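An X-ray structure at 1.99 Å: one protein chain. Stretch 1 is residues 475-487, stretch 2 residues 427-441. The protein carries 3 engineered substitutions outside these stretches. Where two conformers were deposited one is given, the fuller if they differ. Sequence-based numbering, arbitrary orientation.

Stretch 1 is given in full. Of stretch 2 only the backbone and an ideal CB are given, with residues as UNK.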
ATOM      1  N   GLY A 475     -20.753   2.664 -43.272  1.00 33.23           N
ATOM      2  CA  GLY A 475     -20.917   3.782 -42.370  1.00 30.15           C
ATOM      3  C   GLY A 475     -22.217   3.920 -41.602  1.00 33.11           C
ATOM      4  O   GLY A 475     -22.795   2.942 -41.087  1.00 33.17           O
ATOM      5  N   THR A 476     -22.678   5.173 -41.507  1.00 33.19           N
ATOM      6  CA  THR A 476     -23.809   5.475 -40.630  1.00 41.03           C
ATOM      7  C   THR A 476     -25.023   4.604 -40.931  1.00 38.36           C
ATOM      8  O   THR A 476     -25.717   4.185 -40.003  1.00 39.96           O
ATOM      9  CB  THR A 476     -24.197   6.959 -40.717  1.00 46.95           C
ATOM     10  OG1 THR A 476     -23.023   7.761 -40.732  1.00 44.96           O
ATOM     11  CG2 THR A 476     -25.109   7.365 -39.534  1.00 52.73           C
ATOM     12  N   ASN A 477     -25.298   4.309 -42.201  1.00 39.39           N
ATOM     13  CA  ASN A 477     -26.484   3.506 -42.521  0.50 44.31           C
ATOM     14  C   ASN A 477     -26.293   2.031 -42.196  1.00 47.61           C
ATOM     15  O   ASN A 477     -27.255   1.263 -42.281  1.00 54.05           O
ATOM     16  CB  ASN A 477     -26.867   3.662 -44.006  0.50 47.69           C
ATOM     17  CG  ASN A 477     -28.321   3.227 -44.312  0.50 51.37           C
ATOM     18  OD1 ASN A 477     -29.220   3.323 -43.465  0.50 54.05           O
ATOM     19  ND2 ASN A 477     -28.546   2.760 -45.541  0.50 50.07           N
ATOM     20  N   ALA A 478     -25.088   1.616 -41.817  1.00 41.22           N
ATOM     21  CA  ALA A 478     -24.814   0.227 -41.507  1.00 38.22           C
ATOM     22  C   ALA A 478     -24.501   0.075 -40.024  1.00 33.24           C
ATOM     23  O   ALA A 478     -23.387  -0.300 -39.653  1.00 36.87           O
ATOM     24  CB  ALA A 478     -23.642  -0.273 -42.354  1.00 38.83           C
ATOM     25  N   ILE A 479     -25.455   0.406 -39.167  1.00 35.43           N
ATOM     26  CA  ILE A 479     -25.229   0.259 -37.731  1.00 41.74           C
ATOM     27  C   ILE A 479     -25.072  -1.222 -37.363  1.00 34.17           C
ATOM     28  O   ILE A 479     -25.678  -2.110 -37.972  1.00 33.82           O
ATOM     29  CB  ILE A 479     -26.389   0.919 -36.958  1.00 39.39           C
ATOM     30  CG1 ILE A 479     -26.073   0.958 -35.456  1.00 41.87           C
ATOM     31  CG2 ILE A 479     -27.663   0.175 -37.219  1.00 43.57           C
ATOM     32  CD1 ILE A 479     -26.833   2.052 -34.749  1.00 45.74           C
ATOM     33  N   ASN A 480     -24.253  -1.496 -36.356  1.00 31.29           N
ATOM     34  CA  ASN A 480     -24.042  -2.855 -35.856  1.00 35.98           C
ATOM     35  C   ASN A 480     -23.599  -3.821 -36.965  1.00 40.40           C
ATOM     36  O   ASN A 480     -24.041  -4.976 -37.035  1.00 35.88           O
ATOM     37  CB  ASN A 480     -25.302  -3.356 -35.145  1.00 34.35           C
ATOM     38  CG  ASN A 480     -25.593  -2.556 -33.867  1.00 37.88           C
ATOM     39  OD1 ASN A 480     -24.661  -2.240 -33.103  1.00 36.35           O
ATOM     40  ND2 ASN A 480     -26.850  -2.161 -33.667  1.00 32.20           N
ATOM     41  N   LYS A 481     -22.697  -3.368 -37.838  1.00 32.96           N
ATOM     42  CA  LYS A 481     -22.153  -4.267 -38.852  1.00 35.16           C
ATOM     43  C   LYS A 481     -20.645  -4.502 -38.710  1.00 35.51           C
ATOM     44  O   LYS A 481     -20.043  -5.114 -39.605  1.00 33.11           O
ATOM     45  CB  LYS A 481     -22.475  -3.737 -40.261  1.00 40.85           C
ATOM     46  CG  LYS A 481     -23.983  -3.759 -40.557  1.00 50.97           C
ATOM     47  CD  LYS A 481     -24.340  -4.800 -41.623  1.00 67.00           C
ATOM     48  CE  LYS A 481     -25.831  -5.195 -41.580  1.00 77.87           C
ATOM     49  NZ  LYS A 481     -26.151  -6.474 -40.863  1.00 83.05           N
ATOM     50  N   THR A 482     -20.012  -4.040 -37.618  1.00 32.11           N
ATOM     51  CA  THR A 482     -18.576  -4.278 -37.486  1.00 32.58           C
ATOM     52  C   THR A 482     -18.292  -5.746 -37.180  1.00 31.07           C
ATOM     53  O   THR A 482     -17.218  -6.242 -37.524  1.00 34.64           O
ATOM     54  CB  THR A 482     -17.926  -3.345 -36.430  1.00 33.01           C
ATOM     55  OG1 THR A 482     -18.523  -3.543 -35.153  1.00 37.14           O
ATOM     56  CG2 THR A 482     -18.089  -1.843 -36.816  1.00 27.73           C
ATOM     57  N   ASP A 483     -19.233  -6.459 -36.554  1.00 34.96           N
ATOM     58  CA  ASP A 483     -19.085  -7.909 -36.440  1.00 39.33           C
ATOM     59  C   ASP A 483     -19.072  -8.565 -37.814  1.00 33.77           C
ATOM     60  O   ASP A 483     -18.262  -9.461 -38.072  1.00 33.02           O
ATOM     61  CB  ASP A 483     -20.219  -8.518 -35.607  1.00 38.44           C
ATOM     62  CG  ASP A 483     -20.044  -8.296 -34.113  1.00 51.29           C
ATOM     63  OD1 ASP A 483     -19.031  -7.678 -33.694  1.00 51.68           O
ATOM     64  OD2 ASP A 483     -20.940  -8.743 -33.354  1.00 58.95           O
ATOM     65  N   ASP A 484     -20.029  -8.204 -38.673  1.00 32.65           N
ATOM     66  CA  ASP A 484     -20.001  -8.668 -40.062  1.00 35.63           C
ATOM     67  C   ASP A 484     -18.707  -8.270 -40.772  1.00 32.48           C
ATOM     68  O   ASP A 484     -18.148  -9.066 -41.542  1.00 32.35           O
ATOM     69  CB  ASP A 484     -21.206  -8.128 -40.826  1.00 47.76           C
ATOM     70  CG  ASP A 484     -22.496  -8.844 -40.445  1.00 68.91           C
ATOM     71  OD1 ASP A 484     -22.435  -9.884 -39.741  1.00 73.95           O
ATOM     72  OD2 ASP A 484     -23.575  -8.358 -40.841  1.00 76.31           O
ATOM     73  N   TYR A 485     -18.216  -7.043 -40.546  1.00 31.75           N
ATOM     74  CA  TYR A 485     -16.937  -6.662 -41.156  1.00 28.57           C
ATOM     75  C   TYR A 485     -15.834  -7.607 -40.695  1.00 31.20           C
ATOM     76  O   TYR A 485     -15.043  -8.109 -41.505  1.00 31.34           O
ATOM     77  CB  TYR A 485     -16.528  -5.223 -40.796  1.00 29.89           C
ATOM     78  CG  TYR A 485     -15.230  -4.869 -41.527  1.00 30.95           C
ATOM     79  CD1 TYR A 485     -15.270  -4.341 -42.796  1.00 30.93           C
ATOM     80  CD2 TYR A 485     -13.966  -5.133 -40.950  1.00 29.47           C
ATOM     81  CE1 TYR A 485     -14.082  -4.041 -43.512  1.00 33.18           C
ATOM     82  CE2 TYR A 485     -12.796  -4.856 -41.631  1.00 28.88           C
ATOM     83  CZ  TYR A 485     -12.858  -4.307 -42.908  1.00 32.32           C
ATOM     84  OH  TYR A 485     -11.704  -4.026 -43.584  1.00 34.91           O
ATOM     85  N   THR A 486     -15.785  -7.874 -39.384  1.00 30.32           N
ATOM     86  CA  THR A 486     -14.733  -8.729 -38.845  1.00 36.02           C
ATOM     87  C   THR A 486     -14.798 -10.098 -39.486  1.00 35.67           C
ATOM     88  O   THR A 486     -13.779 -10.638 -39.937  1.00 33.97           O
ATOM     89  CB  THR A 486     -14.867  -8.808 -37.318  1.00 35.63           C
ATOM     90  OG1 THR A 486     -14.876  -7.476 -36.807  1.00 34.02           O
ATOM     91  CG2 THR A 486     -13.704  -9.568 -36.642  1.00 30.88           C
ATOM     92  N   LYS A 487     -16.013 -10.654 -39.601  1.00 32.08           N
ATOM     93  CA  LYS A 487     -16.132 -11.986 -40.167  1.00 34.90           C
ATOM     94  C   LYS A 487     -15.717 -11.991 -41.621  1.00 33.09           C
ATOM     95  O   LYS A 487     -15.099 -12.949 -42.087  1.00 36.62           O
ATOM     96  CB  LYS A 487     -17.563 -12.504 -40.015  1.00 37.46           C
ATOM     97  CG  LYS A 487     -17.933 -12.680 -38.543  1.00 43.89           C
ATOM     98  CD  LYS A 487     -19.363 -13.246 -38.434  1.00 49.14           C
ATOM     99  CE  LYS A 487     -19.557 -13.936 -37.085  1.00 56.04           C
ATOM    100  NZ  LYS A 487     -20.377 -13.160 -36.123  1.00 56.53           N
ATOM    101  N   UNK A 427     -10.820  -0.874 -31.057  1.00 31.89           N
ATOM    102  CA  UNK A 427     -12.003  -1.739 -31.060  1.00 28.25           C
ATOM    103  C   UNK A 427     -12.952  -1.219 -32.121  1.00 22.35           C
ATOM    104  O   UNK A 427     -13.334  -0.051 -32.070  1.00 32.48           O
ATOM    105  CB  UNK A 427     -12.679  -1.781 -29.688  1.00 28.25           C
ATOM    106  N   UNK A 428     -13.358  -2.076 -33.067  1.00 25.17           N
ATOM    107  CA  UNK A 428     -14.112  -1.593 -34.226  1.00 25.53           C
ATOM    108  C   UNK A 428     -15.374  -0.822 -33.881  1.00 28.93           C
ATOM    109  O   UNK A 428     -15.608   0.227 -34.509  1.00 29.61           O
ATOM    110  CB  UNK A 428     -14.488  -2.779 -35.117  1.00 25.53           C
ATOM    111  N   UNK A 429     -16.209  -1.247 -32.918  1.00 29.62           N
ATOM    112  CA  UNK A 429     -17.421  -0.465 -32.610  1.00 26.49           C
ATOM    113  C   UNK A 429     -17.154   0.966 -32.245  1.00 26.11           C
ATOM    114  O   UNK A 429     -17.930   1.859 -32.613  1.00 30.32           O
ATOM    115  CB  UNK A 429     -18.189  -1.122 -31.462  1.00 26.49           C
ATOM    116  N   UNK A 430     -16.079   1.210 -31.488  1.00 27.28           N
ATOM    117  CA  UNK A 430     -15.706   2.565 -31.131  1.00 29.10           C
ATOM    118  C   UNK A 430     -15.231   3.348 -32.354  1.00 31.73           C
ATOM    119  O   UNK A 430     -15.617   4.514 -32.555  1.00 30.43           O
ATOM    120  CB  UNK A 430     -14.617   2.547 -30.057  1.00 29.10           C
ATOM    121  N   UNK A 431     -14.383   2.730 -33.172  1.00 26.67           N
ATOM    122  CA  UNK A 431     -13.921   3.395 -34.399  1.00 29.97           C
ATOM    123  C   UNK A 431     -15.099   3.754 -35.280  1.00 29.80           C
ATOM    124  O   UNK A 431     -15.148   4.854 -35.857  1.00 32.18           O
ATOM    125  CB  UNK A 431     -12.943   2.505 -35.168  1.00 29.97           C
ATOM    126  N   UNK A 432     -16.046   2.805 -35.453  1.00 31.71           N
ATOM    127  CA  UNK A 432     -17.215   3.080 -36.280  1.00 28.60           C
ATOM    128  C   UNK A 432     -17.998   4.261 -35.719  1.00 29.37           C
ATOM    129  O   UNK A 432     -18.376   5.176 -36.459  1.00 31.61           O
ATOM    130  CB  UNK A 432     -18.111   1.843 -36.374  1.00 28.60           C
ATOM    131  N   UNK A 433     -18.232   4.271 -34.399  1.00 30.05           N
ATOM    132  CA  UNK A 433     -19.052   5.325 -33.812  1.00 32.51           C
ATOM    133  C   UNK A 433     -18.390   6.694 -33.972  1.00 29.85           C
ATOM    134  O   UNK A 433     -19.053   7.689 -34.266  1.00 29.77           O
ATOM    135  CB  UNK A 433     -19.309   5.034 -32.332  1.00 32.51           C
ATOM    136  N   UNK A 434     -17.101   6.774 -33.710  1.00 27.57           N
ATOM    137  CA  UNK A 434     -16.431   8.070 -33.801  1.00 29.51           C
ATOM    138  C   UNK A 434     -16.297   8.518 -35.258  1.00 30.22           C
ATOM    139  O   UNK A 434     -16.589   9.675 -35.600  1.00 34.35           O
ATOM    140  CB  UNK A 434     -15.052   8.002 -33.141  1.00 29.51           C
ATOM    141  N   UNK A 435     -15.794   7.637 -36.130  1.00 31.84           N
ATOM    142  CA  UNK A 435     -15.541   8.085 -37.503  1.00 32.97           C
ATOM    143  C   UNK A 435     -16.825   8.286 -38.289  1.00 33.30           C
ATOM    144  O   UNK A 435     -16.865   9.171 -39.144  1.00 33.80           O
ATOM    145  CB  UNK A 435     -14.649   7.077 -38.231  1.00 32.97           C
ATOM    146  N   UNK A 436     -17.919   7.538 -38.000  1.00 28.45           N
ATOM    147  CA  UNK A 436     -19.158   7.900 -38.683  1.00 28.89           C
ATOM    148  C   UNK A 436     -19.715   9.216 -38.176  1.00 31.04           C
ATOM    149  O   UNK A 436     -20.342   9.949 -38.946  1.00 30.72           O
ATOM    150  CB  UNK A 436     -20.202   6.795 -38.511  1.00 28.89           C
ATOM    151  N   UNK A 437     -19.526   9.528 -36.893  1.00 30.16           N
ATOM    152  CA  UNK A 437     -19.955  10.836 -36.417  1.00 33.56           C
ATOM    153  C   UNK A 437     -19.195  11.966 -37.120  1.00 32.68           C
ATOM    154  O   UNK A 437     -19.778  13.010 -37.456  1.00 33.40           O
ATOM    155  CB  UNK A 437     -19.760  10.933 -34.903  1.00 33.56           C
ATOM    156  N   UNK A 438     -17.893  11.787 -37.337  1.00 32.53           N
ATOM    157  CA  UNK A 438     -17.114  12.808 -38.046  1.00 31.13           C
ATOM    158  C   UNK A 438     -17.642  13.010 -39.461  1.00 33.31           C
ATOM    159  O   UNK A 438     -17.807  14.151 -39.924  1.00 31.26           O
ATOM    160  CB  UNK A 438     -15.635  12.420 -38.089  1.00 31.13           C
ATOM    161  N   UNK A 439     -17.993  11.913 -40.145  1.00 30.56           N
ATOM    162  CA  UNK A 439     -18.601  12.037 -41.469  1.00 32.77           C
ATOM    163  C   UNK A 439     -19.952  12.736 -41.402  1.00 33.86           C
ATOM    164  O   UNK A 439     -20.269  13.581 -42.245  1.00 35.52           O
ATOM    165  CB  UNK A 439     -18.761  10.657 -42.110  1.00 32.77           C
ATOM    166  N   UNK A 440     -20.775  12.369 -40.418  1.00 33.01           N
ATOM    167  CA  UNK A 440     -22.078  12.999 -40.233  1.00 36.71           C
ATOM    168  C   UNK A 440     -21.959  14.503 -40.003  1.00 36.18           C
ATOM    169  O   UNK A 440     -22.864  15.263 -40.360  1.00 35.41           O
ATOM    170  CB  UNK A 440     -22.811  12.351 -39.057  1.00 36.71           C
ATOM    171  N   UNK A 441     -20.901  14.950 -39.350  1.00 31.47           N
ATOM    172  CA  UNK A 441     -20.710  16.382 -39.166  1.00 34.95           C
ATOM    173  C   UNK A 441     -20.004  17.037 -40.363  1.00 37.49           C
ATOM    174  O   UNK A 441     -19.576  18.191 -40.256  1.00 39.76           O
ATOM    175  CB  UNK A 441     -19.908  16.634 -37.888  1.00 34.95           C
TER

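Stretch 2 is a helix from 428 to 440. It meets the turns of stretch 1 and the start of helix 482-487.

Position 427 is the N-cap, just before the helix. No atom of stretch 1 lies near its CB, so many residues would fit. It is Y427. A water donates to both Y427 OH (3.0 Å) and D483 OD1 (3.2 Å).

At position 428 CA-to-CB points toward stretch 1. The ideal CB is 3.7 Å from T482 CB, and T486 and Y485 lie beyond. A mid-sized apolar side chain suits this; valine, leucine, isoleucine or methionine are candidates. It is L428. Its CD1 lies 3.5 Å from T486 OG1 and 4.0 Å from Y485 CD2. T486 OG1 donates to T482 O (2.7 Å), and L428 CD1 packs against it without a hydrogen bond.

Position 429 points sideways, with its ideal CB 4.4 Å from T482 OG1. A small or compact residue would do, and so early in a helix proline is acceptable. It is P429, with CG 3.7 Å from T482 OG1.

Positions 430 and 431 have no atom of stretch 1 near their CB atoms and are little constrained here. They are K430 and I431.

Position 432 points toward stretch 1. Its ideal CB is 3.7 Å from T482 CG2. Further out lie I479 and the carbonyl oxygens of G475, T476 and A478. A long side chain with an apolar body and a donor fits best: tryptophan, or perhaps lysine or arginine. It is W432, chi1 t. NE1 makes a weak hydrogen bond to G475 O (3.1 Å, 141°). CH2 packs 4.0 Å from I479 CG1, and CB sits 3.7 Å from T482 CG2.

Positions 433, 434 and 435 do not reach stretch 1, and many residues would suit. They are E433, Q434 and M435.

Position 436 points toward stretch 1, its ideal CB 3.7 Å from T476 OG1. The backbones are close here, with T476 CA 5.6 Å from the CA of 436. Small residues such as alanine, serine, threonine or valine suit it. It is T436. CG2 lies 3.8 Å from G475 CA, while OG1 donates to W432 O (2.7 Å).

Position 437 points away and 438 lies out of reach, so many residues would suit both. They are M437 and A438.

Position 439 points toward stretch 1, but its ideal CB is 5.3 Å from T476 OG1. Small or large residues would suit. It is Y439, with no close contact.

Position 440 points sideways, but the hydroxyl of T476 is within side-chain reach. A polar side chain suits: aspartate, asparagine, glutamate or glutamine. It is D440, and T476 OG1 donates to its OD1 (2.6 Å).

Position 441 leaves the helix, out of reach and little constrained. It is F441.

Stretch 2, residues 427-441: YLPKIWEQMTMAYDF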
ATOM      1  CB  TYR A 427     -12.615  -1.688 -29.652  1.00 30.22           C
ATOM      2  CG  TYR A 427     -13.802  -2.596 -29.364  1.00 31.45           C
ATOM      3  CD1 TYR A 427     -13.733  -3.944 -29.580  1.00 28.32           C
ATOM      4  CD2 TYR A 427     -14.985  -2.054 -28.844  1.00 30.16           C
ATOM      5  CE1 TYR A 427     -14.887  -4.781 -29.325  1.00 33.72           C
ATOM      6  CE2 TYR A 427     -16.096  -2.843 -28.574  1.00 30.71           C
ATOM      7  CZ  TYR A 427     -16.034  -4.209 -28.793  1.00 32.81           C
ATOM      8  OH  TYR A 427     -17.147  -4.971 -28.523  1.00 33.55           O
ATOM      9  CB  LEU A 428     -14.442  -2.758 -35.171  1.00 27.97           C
ATOM     10  CG  LEU A 428     -13.237  -3.425 -35.858  1.00 34.03           C
ATOM     11  CD1 LEU A 428     -13.709  -4.194 -37.120  1.00 31.59           C
ATOM     12  CD2 LEU A 428     -12.109  -2.458 -36.242  1.00 33.51           C
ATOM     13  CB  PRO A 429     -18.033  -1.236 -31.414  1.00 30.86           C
ATOM     14  CG  PRO A 429     -17.636  -2.664 -31.699  1.00 32.05           C
ATOM     15  CD  PRO A 429     -16.221  -2.565 -32.231  1.00 29.14           C
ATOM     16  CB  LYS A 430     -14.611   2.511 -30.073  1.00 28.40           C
ATOM     17  CG  LYS A 430     -13.941   3.854 -29.745  1.00 35.75           C
ATOM     18  CD  LYS A 430     -14.777   4.690 -28.832  1.00 42.86           C
ATOM     19  CE  LYS A 430     -14.004   5.956 -28.383  1.00 49.64           C
ATOM     20  NZ  LYS A 430     -13.191   5.769 -27.147  1.00 46.60           N
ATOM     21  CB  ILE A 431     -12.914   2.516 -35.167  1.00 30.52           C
ATOM     22  CG1 ILE A 431     -11.687   2.243 -34.307  1.00 34.88           C
ATOM     23  CG2 ILE A 431     -12.443   3.208 -36.454  1.00 29.58           C
ATOM     24  CD1 ILE A 431     -10.819   1.099 -34.881  1.00 34.19           C
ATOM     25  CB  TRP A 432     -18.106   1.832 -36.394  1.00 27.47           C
ATOM     26  CG  TRP A 432     -19.361   2.062 -37.164  1.00 29.44           C
ATOM     27  CD1 TRP A 432     -19.548   1.825 -38.494  1.00 31.48           C
ATOM     28  CD2 TRP A 432     -20.594   2.603 -36.674  1.00 32.33           C
ATOM     29  NE1 TRP A 432     -20.811   2.174 -38.860  1.00 31.67           N
ATOM     30  CE2 TRP A 432     -21.486   2.640 -37.761  1.00 33.26           C
ATOM     31  CE3 TRP A 432     -21.036   3.041 -35.423  1.00 32.27           C
ATOM     32  CZ2 TRP A 432     -22.791   3.119 -37.643  1.00 32.58           C
ATOM     33  CZ3 TRP A 432     -22.340   3.517 -35.310  1.00 31.05           C
ATOM     34  CH2 TRP A 432     -23.198   3.538 -36.404  1.00 31.91           C
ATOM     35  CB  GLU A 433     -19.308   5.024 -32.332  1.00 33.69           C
ATOM     36  CG  GLU A 433     -20.262   5.992 -31.648  1.00 42.67           C
ATOM     37  CD  GLU A 433     -19.516   7.011 -30.782  1.00 58.72           C
ATOM     38  OE1 GLU A 433     -18.347   6.732 -30.413  1.00 63.52           O
ATOM     39  OE2 GLU A 433     -20.095   8.077 -30.464  1.00 66.11           O
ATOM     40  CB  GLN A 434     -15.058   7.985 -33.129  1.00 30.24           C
ATOM     41  CG  GLN A 434     -15.100   7.742 -31.633  1.00 33.89           C
ATOM     42  CD  GLN A 434     -15.682   8.925 -30.895  1.00 38.59           C
ATOM     43  OE1 GLN A 434     -15.146  10.014 -30.935  1.00 39.27           O
ATOM     44  NE2 GLN A 434     -16.806   8.710 -30.221  1.00 42.52           N
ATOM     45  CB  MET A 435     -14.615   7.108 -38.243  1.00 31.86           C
ATOM     46  CG  MET A 435     -13.129   7.145 -37.762  1.00 33.10           C
ATOM     47  SD  MET A 435     -12.413   8.781 -37.509  1.00 35.11           S
ATOM     48  CE  MET A 435     -12.381   9.432 -39.232  1.00 26.79           C
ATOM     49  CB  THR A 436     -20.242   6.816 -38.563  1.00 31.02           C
ATOM     50  OG1 THR A 436     -20.547   6.566 -37.173  1.00 35.03           O
ATOM     51  CG2 THR A 436     -19.760   5.535 -39.236  1.00 30.17           C
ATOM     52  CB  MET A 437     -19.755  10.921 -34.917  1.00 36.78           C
ATOM     53  CG  MET A 437     -20.408  12.123 -34.327  1.00 47.22           C
ATOM     54  SD  MET A 437     -20.278  12.046 -32.549  1.00 53.74           S
ATOM     55  CE  MET A 437     -21.150  13.520 -32.070  1.00 55.90           C
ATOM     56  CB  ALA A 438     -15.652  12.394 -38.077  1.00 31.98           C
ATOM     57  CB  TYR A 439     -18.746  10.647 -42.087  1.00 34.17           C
ATOM     58  CG  TYR A 439     -19.085  10.639 -43.551  1.00 36.33           C
ATOM     59  CD1 TYR A 439     -20.398  10.793 -43.979  1.00 39.21           C
ATOM     60  CD2 TYR A 439     -18.093  10.465 -44.510  1.00 37.67           C
ATOM     61  CE1 TYR A 439     -20.723  10.766 -45.351  1.00 40.27           C
ATOM     62  CE2 TYR A 439     -18.402  10.439 -45.853  1.00 38.20           C
ATOM     63  CZ  TYR A 439     -19.718  10.592 -46.266  1.00 40.69           C
ATOM     64  OH  TYR A 439     -20.022  10.556 -47.602  1.00 48.70           O
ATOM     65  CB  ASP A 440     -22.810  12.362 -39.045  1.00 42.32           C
ATOM     66  CG  ASP A 440     -23.170  10.852 -39.273  1.00 56.28           C
ATOM     67  OD1 ASP A 440     -23.179  10.376 -40.446  1.00 50.65           O
ATOM     68  OD2 ASP A 440     -23.454  10.145 -38.245  1.00 57.31           O
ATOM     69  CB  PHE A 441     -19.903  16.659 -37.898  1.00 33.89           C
ATOM     70  CG  PHE A 441     -20.725  16.662 -36.614  1.00 37.22           C
ATOM     71  CD1 PHE A 441     -21.154  15.467 -36.060  1.00 38.54           C
ATOM     72  CD2 PHE A 441     -21.036  17.866 -35.968  1.00 34.33           C
ATOM     73  CE1 PHE A 441     -21.879  15.447 -34.872  1.00 39.75           C
ATOM     74  CE2 PHE A 441     -21.753  17.874 -34.792  1.00 36.64           C
ATOM     75  CZ  PHE A 441     -22.172  16.652 -34.233  1.00 40.37           C
TER
HETATM   76  O   HOH W   1     -18.496  -6.256 -30.869  1.00 65.74           O
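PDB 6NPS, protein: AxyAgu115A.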